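Local coordinates for antibiotic biosynthesis monooxygenase family protein (Shewanella oneidensis, PDB 2BBE) that is of unproven function but is probably a monooxygenase of the antibiotic biosynthesis monooxygenase family, at residues A[26-37]-A[86-95]. Residues are numbered along the deposited sequence; the frame is centred on the assembly and turned at random. Where two conformers were deposited one is given.
Sequences KTEALIAALASL and YFHQVMPELV
Leu34 lays its CD2 methyl over one face of the Tyr86 ring, a CH-pi contact 3.9 Å from the ring centroid to CD2 and displaced toward the rim, with CZ the closest ring atom. On the opposite face sits CB of Met91, from the tyrosine's own helix. Leu30 comes in differently: its CD1 lies at the ring edge, near the plane, 3.5 Å from Tyr86 OH. With chi1 of Tyr86 at 168°, CG lies anti to the backbone N, which carries the ring against Leu30 and Leu34. The same CD1 of Leu30 also meets CG2 of Val95, at 3.7 Å, where helix 81-94 gives way to strand 95-107.

Ala33 packs its CB against Val90 CG1 at 3.6 Å and also touches Leu94 CD1. Leu94 then forks against helix 27-35: CD1 rests on the backbone at Ala29 O (3.6 Å) and Leu30, while CD2 touches Ala29 CB and, at 3.9 Å, Lys26 CD, the lysine chain crossing it at about a right angle.

The two helices run nearly antiparallel, 161° apart, on one side of the antiparallel sheet, consistent with the ferredoxin-like fold of the dimeric alpha/beta-barrel superfamily; Phe20 of that sheet meets Tyr86 edge-to-face. The contact is thus apolar, held by shape and burial, and it leaves the hydroxyl of Tyr86 buried with no hydrogen-bonding partner in the model, probably at some energetic cost.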
loop_
_atom_site.group_PDB
_atom_site.type_symbol
_atom_site.label_atom_id
_atom_site.label_comp_id
_atom_site.label_asym_id
_atom_site.label_seq_id
_atom_site.Cartn_x
_atom_site.Cartn_y
_atom_site.Cartn_z
ATOM N N LYS A 26 -7.015 30.155 -0.935
ATOM C CA LYS A 26 -5.797 29.623 -0.315
ATOM C C LYS A 26 -5.555 28.147 -0.629
ATOM O O LYS A 26 -4.650 27.543 -0.058
ATOM C CB LYS A 26 -5.846 29.802 1.208
ATOM C CG LYS A 26 -5.928 31.254 1.694
ATOM C CD LYS A 26 -4.659 32.047 1.339
ATOM C CE LYS A 26 -4.670 33.444 1.959
ATOM N NZ LYS A 26 -3.397 34.214 1.648
ATOM N N THR A 27 -6.356 27.567 -1.521
ATOM C CA THR A 27 -6.283 26.118 -1.744
ATOM C C THR A 27 -4.938 25.691 -2.344
ATOM O O THR A 27 -4.322 24.757 -1.843
ATOM C CB THR A 27 -7.433 25.617 -2.616
ATOM O OG1 THR A 27 -8.673 26.061 -2.058
ATOM C CG2 THR A 27 -7.420 24.093 -2.681
ATOM N N GLU A 28 -4.478 26.361 -3.409
ATOM C CA GLU A 28 -3.176 26.021 -3.999
ATOM C C GLU A 28 -2.027 26.167 -2.999
ATOM O O GLU A 28 -1.154 25.301 -2.921
ATOM C CB GLU A 28 -2.907 26.858 -5.247
ATOM C CG GLU A 28 -3.901 26.578 -6.359
ATOM C CD GLU A 28 -3.810 25.155 -6.880
ATOM O OE1 GLU A 28 -2.696 24.581 -6.889
ATOM O OE2 GLU A 28 -4.856 24.609 -7.282
ATOM N N ALA A 29 -2.039 27.258 -2.228
ATOM C CA ALA A 29 -1.050 27.462 -1.143
ATOM C C ALA A 29 -1.114 26.329 -0.099
ATOM O O ALA A 29 -0.081 25.861 0.382
ATOM C CB ALA A 29 -1.243 28.828 -0.474
ATOM N N LEU A 30 -2.323 25.875 0.224
ATOM C CA LEU A 30 -2.463 24.794 1.203
ATOM C C LEU A 30 -1.911 23.469 0.673
ATOM O O LEU A 30 -1.198 22.770 1.391
ATOM C CB LEU A 30 -3.913 24.625 1.638
ATOM C CG LEU A 30 -4.135 23.496 2.663
ATOM C CD1 LEU A 30 -3.312 23.760 3.974
ATOM C CD2 LEU A 30 -5.607 23.301 2.940
ATOM N N ILE A 31 -2.247 23.128 -0.575
ATOM C CA ILE A 31 -1.738 21.882 -1.177
ATOM C C ILE A 31 -0.207 21.934 -1.162
ATOM O O ILE A 31 0.434 20.963 -0.781
ATOM C CB ILE A 31 -2.253 21.639 -2.644
ATOM C CG1 ILE A 31 -3.795 21.544 -2.699
ATOM C CG2 ILE A 31 -1.607 20.359 -3.265
ATOM C CD1 ILE A 31 -4.399 21.720 -4.125
ATOM N N ALA A 32 0.366 23.060 -1.583
ATOM C CA ALA A 32 1.828 23.215 -1.583
ATOM C C ALA A 32 2.470 23.043 -0.198
ATOM O O ALA A 32 3.498 22.357 -0.068
ATOM C CB ALA A 32 2.239 24.547 -2.217
ATOM N N ALA A 33 1.856 23.650 0.821
ATOM C CA ALA A 33 2.345 23.603 2.201
ATOM C C ALA A 33 2.324 22.166 2.728
ATOM O O ALA A 33 3.298 21.697 3.352
ATOM C CB ALA A 33 1.502 24.513 3.102
ATOM N N LEU A 34 1.222 21.462 2.466
ATOM C CA LEU A 34 1.100 20.049 2.899
ATOM C C LEU A 34 2.048 19.152 2.087
ATOM O O LEU A 34 2.677 18.240 2.635
ATOM C CB LEU A 34 -0.359 19.569 2.783
ATOM C CG LEU A 34 -1.317 20.226 3.809
ATOM C CD1 LEU A 34 -2.769 19.991 3.422
ATOM C CD2 LEU A 34 -1.063 19.711 5.245
ATOM N N ALA A 35 2.141 19.394 0.778
ATOM C CA ALA A 35 3.000 18.538 -0.051
ATOM C C ALA A 35 4.459 18.675 0.353
ATOM O O ALA A 35 5.242 17.715 0.201
ATOM C CB ALA A 35 2.815 18.829 -1.548
ATOM N N SER A 36 4.835 19.856 0.858
ATOM C CA SER A 36 6.227 20.105 1.265
ATOM C C SER A 36 6.653 19.185 2.433
ATOM O O SER A 36 7.859 18.948 2.640
ATOM C CB SER A 36 6.440 21.585 1.648
ATOM O OG SER A 36 5.866 21.812 2.933
ATOM N N LEU A 37 5.676 18.664 3.175
ATOM C CA LEU A 37 5.943 17.788 4.324
ATOM C C LEU A 37 6.246 16.348 3.922
ATOM O O LEU A 37 6.764 15.569 4.729
ATOM C CB LEU A 37 4.738 17.758 5.299
ATOM C CG LEU A 37 4.217 19.106 5.801
ATOM C CD1 LEU A 37 2.950 18.919 6.631
ATOM C CD2 LEU A 37 5.306 19.865 6.574
ATOM N N TYR A 86 4.174 23.768 10.381
ATOM C CA TYR A 86 2.913 23.746 9.647
ATOM C C TYR A 86 1.712 24.078 10.569
ATOM O O TYR A 86 0.952 25.006 10.276
ATOM C CB TYR A 86 2.685 22.420 8.879
ATOM C CG TYR A 86 1.257 22.342 8.380
ATOM C CD1 TYR A 86 0.844 23.104 7.264
ATOM C CD2 TYR A 86 0.302 21.589 9.067
ATOM C CE1 TYR A 86 -0.490 23.097 6.844
ATOM C CE2 TYR A 86 -1.040 21.554 8.646
ATOM C CZ TYR A 86 -1.425 22.313 7.534
ATOM O OH TYR A 86 -2.749 22.297 7.115
ATOM N N PHE A 87 1.541 23.345 11.674
ATOM C CA PHE A 87 0.401 23.580 12.613
ATOM C C PHE A 87 0.387 24.991 13.144
ATOM O O PHE A 87 -0.637 25.670 13.085
ATOM C CB PHE A 87 0.377 22.579 13.805
ATOM C CG PHE A 87 -0.276 23.133 15.100
ATOM C CD1 PHE A 87 -1.498 23.815 15.072
ATOM C CD2 PHE A 87 0.325 22.922 16.342
ATOM C CE1 PHE A 87 -2.081 24.311 16.247
ATOM C CE2 PHE A 87 -0.255 23.401 17.522
ATOM C CZ PHE A 87 -1.462 24.097 17.471
ATOM N N HIS A 88 1.529 25.440 13.674
ATOM C CA HIS A 88 1.650 26.746 14.362
ATOM C C HIS A 88 1.673 27.973 13.484
ATOM O O HIS A 88 1.133 29.007 13.866
ATOM C CB HIS A 88 2.965 26.826 15.129
ATOM C CG HIS A 88 2.964 26.083 16.413
ATOM N ND1 HIS A 88 3.858 26.363 17.427
ATOM C CD2 HIS A 88 2.190 25.065 16.854
ATOM C CE1 HIS A 88 3.615 25.560 18.450
ATOM N NE2 HIS A 88 2.613 24.759 18.124
ATOM N N GLN A 89 2.366 27.877 12.346
ATOM C CA GLN A 89 2.650 29.048 11.536
ATOM C C GLN A 89 1.899 29.081 10.204
ATOM O O GLN A 89 1.468 30.148 9.766
ATOM C CB GLN A 89 4.153 29.199 11.293
ATOM C CG GLN A 89 4.985 29.270 12.588
ATOM C CD GLN A 89 4.609 30.467 13.437
ATOM O OE1 GLN A 89 4.325 31.539 12.901
ATOM N NE2 GLN A 89 4.617 30.299 14.771
ATOM N N VAL A 90 1.751 27.921 9.571
ATOM C CA VAL A 90 1.201 27.890 8.220
ATOM C C VAL A 90 -0.318 27.785 8.258
ATOM O O VAL A 90 -1.036 28.574 7.648
ATOM C CB VAL A 90 1.820 26.738 7.371
ATOM C CG1 VAL A 90 1.213 26.731 5.962
ATOM C CG2 VAL A 90 3.341 26.889 7.300
ATOM N N MET A 91 -0.798 26.800 8.992
ATOM C CA MET A 91 -2.226 26.521 9.098
ATOM C C MET A 91 -3.118 27.736 9.430
ATOM O O MET A 91 -4.134 27.920 8.761
ATOM C CB MET A 91 -2.461 25.373 10.090
ATOM C CG MET A 91 -3.573 24.429 9.722
ATOM S SD MET A 91 -3.752 23.164 10.984
ATOM C CE MET A 91 -4.435 24.098 12.354
ATOM N N PRO A 92 -2.745 28.588 10.423
ATOM C CA PRO A 92 -3.619 29.717 10.731
ATOM C C PRO A 92 -3.826 30.690 9.575
ATOM O O PRO A 92 -4.842 31.395 9.554
ATOM C CB PRO A 92 -2.880 30.448 11.867
ATOM C CG PRO A 92 -1.916 29.473 12.393
ATOM C CD PRO A 92 -1.549 28.583 11.289
ATOM N N GLU A 93 -2.883 30.737 8.629
ATOM C CA GLU A 93 -2.986 31.655 7.501
ATOM C C GLU A 93 -3.822 31.079 6.356
ATOM O O GLU A 93 -4.457 31.823 5.609
ATOM C CB GLU A 93 -1.587 32.039 7.001
ATOM C CG GLU A 93 -0.665 32.615 8.087
ATOM C CD GLU A 93 -1.230 33.857 8.773
ATOM O OE1 GLU A 93 -1.847 34.702 8.079
ATOM O OE2 GLU A 93 -1.049 33.993 10.006
ATOM N N LEU A 94 -3.820 29.750 6.233
ATOM C CA LEU A 94 -4.408 29.081 5.070
ATOM C C LEU A 94 -5.710 28.331 5.309
ATOM O O LEU A 94 -6.443 28.053 4.350
ATOM C CB LEU A 94 -3.393 28.073 4.487
ATOM C CG LEU A 94 -2.007 28.604 4.108
ATOM C CD1 LEU A 94 -1.216 27.555 3.344
ATOM C CD2 LEU A 94 -2.118 29.864 3.260
ATOM N N VAL A 95 -5.974 27.927 6.551
ATOM C CA VAL A 95 -7.041 26.960 6.837
ATOM C C VAL A 95 -8.212 27.583 7.598
ATOM O O VAL A 95 -7.986 28.294 8.595
ATOM C CB VAL A 95 -6.456 25.721 7.592
ATOM C CG1 VAL A 95 -7.555 24.778 8.060
ATOM C CG2 VAL A 95 -5.483 24.964 6.690
#